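Local coordinates for SnoaL-like domain-containing protein (Kribbella flavida, PDB 4GB5), which is of unknown function but carries a SnoaL-like domain of the NTF2 clan, whose cone-shaped fold in relatives often holds a binding or catalytic pocket, at residues Ala11-Leu16 with Asp89-His94; Gly18-Ile23 with Trp132-Val137. One frame throughout, in Å; residues are numbered along the deposited sequence. Where two conformers were deposited one is given.

In the fold
Both contacts seat helix 6-25 on the curved mixed sheet of this NTF2-like domain. Contact 1 lays the helix's earlier turns on strand 90-102; contact 2 lays its later turns on strand 131-145, with strand 114-128 running between the two in the sheet. Their centres are about 9 Å apart, and W132 joins them: its ring carbon CD2 lies 3.7 Å from I13 CG1, and its carbonyl O 3.6 Å from L16 CD2. The centre of contact 2 lies nearer the middle of the chain, about 7 Å from its centre against about 14 Å for that of contact 1. A triethylene glycol, probably from the crystallisation liquor, lies about 5 Å from the A91 side chain.

Contact 1 (Ala11-Leu16 with Asp89-His94); sequences AEIIEL and DRATIH
A91 and I93 receive the side chain of I13, the residue through which this part of helix 6-25 rests on strand 90-102, in the helix-on-sheet packing of the NTF2-like fold. The nearest pair of CA atoms, I13 CA and A91 CA, is 8.3 Å apart, and the isoleucine side chain spans that gap with its two branches parted along the strand. A91, the first touching residue of the strand, offers its methyl CB to the end of the longer branch, I13 CD1, at 3.6 Å. This small residue also touches W132 of strand 131-145, which packs on I13 as well, while I86 of strand 74-87 is another neighbour of I13. T92 turns its CB away from the helix and packs on T85 instead. Two residues on from A91, I93 again faces the helix and meets the shorter branch of I13, the two side chains crossing at a slant. A chi1 of -49° sets I93 CG1 opposite its own carbonyl carbon, and the chain then bends at chi2 (90°). Both CG1 and CD1 of I93 thereby lie against one methyl, I13 CG2: CG1 at 3.5 Å and CD1 at 3.7 Å.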
loop_
_atom_site.group_PDB
_atom_site.type_symbol
_atom_site.label_atom_id
_atom_site.label_comp_id
_atom_site.label_asym_id
_atom_site.label_seq_id
_atom_site.Cartn_x
_atom_site.Cartn_y
_atom_site.Cartn_z
ATOM N N ALA A 11 15.804 -6.232 1.165
ATOM C CA ALA A 11 15.358 -4.853 1.389
ATOM C C ALA A 11 15.621 -3.980 0.134
ATOM O O ALA A 11 14.790 -3.150 -0.228
ATOM C CB ALA A 11 16.030 -4.261 2.630
ATOM N N GLU A 12 16.752 -4.183 -0.521
ATOM C CA GLU A 12 17.090 -3.426 -1.716
ATOM C C GLU A 12 16.145 -3.769 -2.867
ATOM O O GLU A 12 15.740 -2.873 -3.643
ATOM C CB GLU A 12 18.564 -3.609 -2.102
ATOM C CG GLU A 12 19.534 -2.867 -1.172
ATOM C CD GLU A 12 20.985 -3.085 -1.524
ATOM O OE1 GLU A 12 21.259 -3.833 -2.487
ATOM O OE2 GLU A 12 21.852 -2.487 -0.841
ATOM N N ILE A 13 15.760 -5.041 -2.956
ATOM C CA ILE A 13 14.824 -5.499 -3.994
ATOM C C ILE A 13 13.456 -4.885 -3.724
ATOM O O ILE A 13 12.789 -4.396 -4.657
ATOM C CB ILE A 13 14.783 -7.019 -4.057
ATOM C CG1 ILE A 13 16.083 -7.537 -4.640
ATOM C CG2 ILE A 13 13.571 -7.540 -4.875
ATOM C CD1 ILE A 13 16.213 -9.040 -4.451
ATOM N N ILE A 14 13.001 -4.890 -2.477
ATOM C CA ILE A 14 11.715 -4.256 -2.165
ATOM C C ILE A 14 11.787 -2.769 -2.495
ATOM O O ILE A 14 10.847 -2.217 -3.092
ATOM C CB ILE A 14 11.239 -4.570 -0.726
ATOM C CG1 ILE A 14 10.906 -6.038 -0.632
ATOM C CG2 ILE A 14 10.013 -3.722 -0.336
ATOM C CD1 ILE A 14 10.619 -6.570 0.732
ATOM N N GLU A 15 12.861 -2.108 -2.124
ATOM C CA GLU A 15 12.987 -0.670 -2.402
ATOM C C GLU A 15 12.938 -0.393 -3.879
ATOM O O GLU A 15 12.455 0.666 -4.293
ATOM C CB GLU A 15 14.289 -0.158 -1.805
ATOM C CG GLU A 15 14.522 1.291 -1.957
ATOM C CD GLU A 15 15.696 1.771 -1.136
ATOM O OE1 GLU A 15 15.559 1.989 0.096
ATOM O OE2 GLU A 15 16.775 1.911 -1.745
ATOM N N LEU A 16 13.416 -1.302 -4.725
ATOM C CA LEU A 16 13.326 -1.078 -6.168
ATOM C C LEU A 16 11.927 -0.836 -6.631
ATOM O O LEU A 16 11.701 -0.102 -7.609
ATOM C CB LEU A 16 13.789 -2.272 -6.990
ATOM C CG LEU A 16 15.250 -2.418 -7.243
ATOM C CD1 LEU A 16 15.505 -3.711 -7.963
ATOM C CD2 LEU A 16 15.711 -1.259 -8.117
ATOM N N ASP A 89 22.461 -14.030 -7.390
ATOM C CA ASP A 89 22.317 -12.746 -8.103
ATOM C C ASP A 89 21.029 -12.648 -8.928
ATOM O O ASP A 89 20.913 -11.792 -9.801
ATOM C CB ASP A 89 23.551 -12.449 -8.993
ATOM C CG ASP A 89 23.704 -13.402 -10.145
ATOM O OD1 ASP A 89 23.094 -14.492 -10.105
ATOM O OD2 ASP A 89 24.461 -13.064 -11.097
ATOM N N ARG A 90 20.063 -13.518 -8.644
ATOM C CA ARG A 90 18.715 -13.438 -9.252
ATOM C C ARG A 90 17.639 -13.484 -8.187
ATOM O O ARG A 90 17.827 -14.031 -7.130
ATOM C CB ARG A 90 18.468 -14.622 -10.179
ATOM C CG ARG A 90 19.462 -14.723 -11.287
ATOM C CD ARG A 90 19.053 -15.846 -12.259
ATOM N NE ARG A 90 19.975 -15.969 -13.392
ATOM C CZ ARG A 90 19.835 -15.336 -14.555
ATOM N NH1 ARG A 90 18.798 -14.538 -14.775
ATOM N NH2 ARG A 90 20.767 -15.501 -15.503
ATOM N N ALA A 91 16.506 -12.872 -8.495
ATOM C CA ALA A 91 15.368 -12.960 -7.619
ATOM C C ALA A 91 14.087 -12.933 -8.419
ATOM O O ALA A 91 14.042 -12.396 -9.526
ATOM C CB ALA A 91 15.363 -11.803 -6.578
ATOM N N THR A 92 13.049 -13.501 -7.828
ATOM C CA THR A 92 11.690 -13.294 -8.305
ATOM C C THR A 92 10.904 -12.517 -7.280
ATOM O O THR A 92 11.139 -12.657 -6.079
ATOM C CB THR A 92 10.956 -14.609 -8.570
ATOM O OG1 THR A 92 10.900 -15.383 -7.366
ATOM C CG2 THR A 92 11.700 -15.413 -9.608
ATOM N N ILE A 93 9.997 -11.677 -7.745
ATOM C CA ILE A 93 9.145 -10.949 -6.844
ATOM C C ILE A 93 7.730 -10.995 -7.354
ATOM O O ILE A 93 7.453 -10.584 -8.472
ATOM C CB ILE A 93 9.523 -9.492 -6.756
ATOM C CG1 ILE A 93 11.020 -9.296 -6.521
ATOM C CG2 ILE A 93 8.694 -8.822 -5.681
ATOM C CD1 ILE A 93 11.873 -9.191 -7.721
ATOM N N HIS A 94 6.833 -11.405 -6.480
ATOM C CA HIS A 94 5.403 -11.285 -6.701
ATOM C C HIS A 94 4.897 -10.171 -5.819
ATOM O O HIS A 94 5.238 -10.125 -4.621
ATOM C CB HIS A 94 4.703 -12.591 -6.366
ATOM C CG HIS A 94 3.222 -12.490 -6.282
ATOM N ND1 HIS A 94 2.418 -12.670 -7.391
ATOM C CD2 HIS A 94 2.393 -12.286 -5.238
ATOM C CE1 HIS A 94 1.146 -12.550 -7.027
ATOM N NE2 HIS A 94 1.108 -12.274 -5.735
#

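Contact 2 (Gly18-Ile23 with Trp132-Val137); sequences GRYADI and WRLSSV
The phenol ring of Y20 is the flat group of this contact, met obliquely by methyls from two residues of strand 131-145 and, beyond these segments, edge-to-face by the ring of Y121. L134 reaches it with one branch, CD1 lying 4.1 Å from Y20 CD1, and the two side chains cross at about a right angle. V137 points back against the oncoming tyrosine and meets the far end of the phenol: its CG2 is 4.2 Å from Y20 CE1, and its other methyl, CG1, is 3.8 Å from Y20 OH. The ring attains this span because Y20 CG stands anti to the backbone N (chi1 175°), sending the phenol out from the helix; Y20 CA and L134 CA are 8.7 Å apart. In the NTF2-like fold the N-terminal helix packs against a strongly bent sheet, and Y20 bridges the two at a place where the strand itself is irregular. S135 and S136 both face E124 of the adjacent strand, a classic beta bulge. L134 lies just before the bulge and V137 just after it, and both direct their CB toward the helix despite being three residues apart, an odd spacing that in a regular strand would place them on opposite faces. L134 also packs on F17, one turn earlier on the helix, and V137 on H37. At the start of the segment, R133 folds back on its own chain, donating from NH1 to W132 O at 3.0 Å; the acceptor lies in the guanidinium plane, whereas NH1 stands well above the plane of the carbonyl.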
loop_
_atom_site.group_PDB
_atom_site.type_symbol
_atom_site.label_atom_id
_atom_site.label_comp_id
_atom_site.label_asym_id
_atom_site.label_seq_id
_atom_site.Cartn_x
_atom_site.Cartn_y
_atom_site.Cartn_z
ATOM N N GLY A 18 9.659 0.785 -4.914
ATOM C CA GLY A 18 9.394 2.195 -4.625
ATOM C C GLY A 18 9.910 3.087 -5.752
ATOM O O GLY A 18 9.203 3.977 -6.226
ATOM N N ARG A 19 11.137 2.833 -6.185
ATOM C CA ARG A 19 11.726 3.567 -7.286
ATOM C C ARG A 19 10.982 3.307 -8.601
ATOM O O ARG A 19 10.827 4.218 -9.439
ATOM C CB ARG A 19 13.210 3.217 -7.420
ATOM C CG ARG A 19 14.056 3.538 -6.191
ATOM C CD ARG A 19 15.529 3.603 -6.553
ATOM N NE ARG A 19 16.229 4.678 -5.851
ATOM C CZ ARG A 19 16.940 4.520 -4.743
ATOM N NH1 ARG A 19 17.540 5.556 -4.187
ATOM N NH2 ARG A 19 17.060 3.323 -4.189
ATOM N N TYR A 20 10.515 2.077 -8.806
ATOM C CA TYR A 20 9.724 1.754 -9.988
ATOM C C TYR A 20 8.470 2.603 -10.045
ATOM O O TYR A 20 8.109 3.175 -11.086
ATOM C CB TYR A 20 9.349 0.260 -9.991
ATOM C CG TYR A 20 8.406 -0.148 -11.131
ATOM C CD1 TYR A 20 8.892 -0.582 -12.318
ATOM C CD2 TYR A 20 7.018 -0.071 -10.991
ATOM C CE1 TYR A 20 8.074 -0.945 -13.349
ATOM C CE2 TYR A 20 6.178 -0.438 -12.007
ATOM C CZ TYR A 20 6.710 -0.878 -13.189
ATOM O OH TYR A 20 5.874 -1.239 -14.223
ATOM N N ALA A 21 7.780 2.668 -8.935
ATOM C CA ALA A 21 6.562 3.501 -8.842
ATOM C C ALA A 21 6.859 4.957 -9.040
ATOM O O ALA A 21 6.090 5.667 -9.677
ATOM C CB ALA A 21 5.842 3.252 -7.531
ATOM N N ASP A 22 8.024 5.379 -8.586
ATOM C CA ASP A 22 8.443 6.757 -8.792
ATOM C C ASP A 22 8.665 7.110 -10.273
ATOM O O ASP A 22 8.383 8.224 -10.667
ATOM C CB ASP A 22 9.757 7.043 -8.069
ATOM C CG ASP A 22 9.613 7.118 -6.556
ATOM O OD1 ASP A 22 8.510 7.519 -6.088
ATOM O OD2 ASP A 22 10.638 6.863 -5.846
ATOM N N ILE A 23 9.164 6.179 -11.092
ATOM C CA ILE A 23 9.335 6.452 -12.530
ATOM C C ILE A 23 8.052 6.994 -13.098
ATOM O O ILE A 23 8.029 8.068 -13.723
ATOM C CB ILE A 23 9.772 5.182 -13.306
ATOM C CG1 ILE A 23 11.223 4.859 -12.968
ATOM C CG2 ILE A 23 9.667 5.386 -14.815
ATOM C CD1 ILE A 23 11.661 3.459 -13.364
ATOM N N TRP A 132 20.921 -4.107 -7.396
ATOM C CA TRP A 132 19.779 -4.838 -7.935
ATOM C C TRP A 132 19.043 -4.025 -8.981
ATOM O O TRP A 132 18.845 -2.801 -8.816
ATOM C CB TRP A 132 18.834 -5.276 -6.827
ATOM C CG TRP A 132 19.391 -6.409 -6.002
ATOM C CD1 TRP A 132 20.101 -6.307 -4.823
ATOM C CD2 TRP A 132 19.321 -7.816 -6.304
ATOM N NE1 TRP A 132 20.463 -7.561 -4.385
ATOM C CE2 TRP A 132 19.984 -8.504 -5.264
ATOM C CE3 TRP A 132 18.713 -8.560 -7.328
ATOM C CZ2 TRP A 132 20.085 -9.901 -5.236
ATOM C CZ3 TRP A 132 18.825 -9.951 -7.309
ATOM C CH2 TRP A 132 19.510 -10.601 -6.267
ATOM N N ARG A 133 18.570 -4.713 -10.023
ATOM C CA ARG A 133 17.737 -4.095 -11.048
ATOM C C ARG A 133 16.629 -5.042 -11.467
ATOM O O ARG A 133 16.801 -6.270 -11.457
ATOM C CB ARG A 133 18.585 -3.806 -12.328
ATOM C CG ARG A 133 19.713 -2.757 -12.180
ATOM C CD ARG A 133 19.170 -1.371 -11.914
ATOM N NE ARG A 133 20.225 -0.356 -11.898
ATOM C CZ ARG A 133 20.962 -0.054 -10.845
ATOM N NH1 ARG A 133 20.798 -0.657 -9.692
ATOM N NH2 ARG A 133 21.873 0.915 -10.954
ATOM N N LEU A 134 15.498 -4.476 -11.850
ATOM C CA LEU A 134 14.384 -5.261 -12.349
ATOM C C LEU A 134 14.612 -5.561 -13.838
ATOM O O LEU A 134 14.665 -4.644 -14.671
ATOM C CB LEU A 134 13.059 -4.503 -12.164
ATOM C CG LEU A 134 12.573 -4.267 -10.740
ATOM C CD1 LEU A 134 11.315 -3.450 -10.700
ATOM C CD2 LEU A 134 12.340 -5.597 -10.044
ATOM N N SER A 135 14.747 -6.840 -14.155
ATOM C CA SER A 135 15.063 -7.315 -15.506
ATOM C C SER A 135 13.851 -7.801 -16.283
ATOM O O SER A 135 13.905 -7.894 -17.496
ATOM C CB SER A 135 16.081 -8.458 -15.438
ATOM O OG SER A 135 15.599 -9.465 -14.555
ATOM N N SER A 136 12.769 -8.126 -15.589
ATOM C CA SER A 136 11.542 -8.505 -16.233
ATOM C C SER A 136 10.365 -7.986 -15.423
ATOM O O SER A 136 10.313 -8.162 -14.196
ATOM C CB SER A 136 11.457 -10.035 -16.337
ATOM O OG SER A 136 10.212 -10.437 -16.839
ATOM N N VAL A 137 9.404 -7.352 -16.094
ATOM C CA VAL A 137 8.182 -6.868 -15.461
ATOM C C VAL A 137 6.996 -7.543 -16.128
ATOM O O VAL A 137 6.893 -7.528 -17.378
ATOM C CB VAL A 137 8.034 -5.346 -15.634
ATOM C CG1 VAL A 137 6.741 -4.815 -15.025
ATOM C CG2 VAL A 137 9.220 -4.640 -15.033
#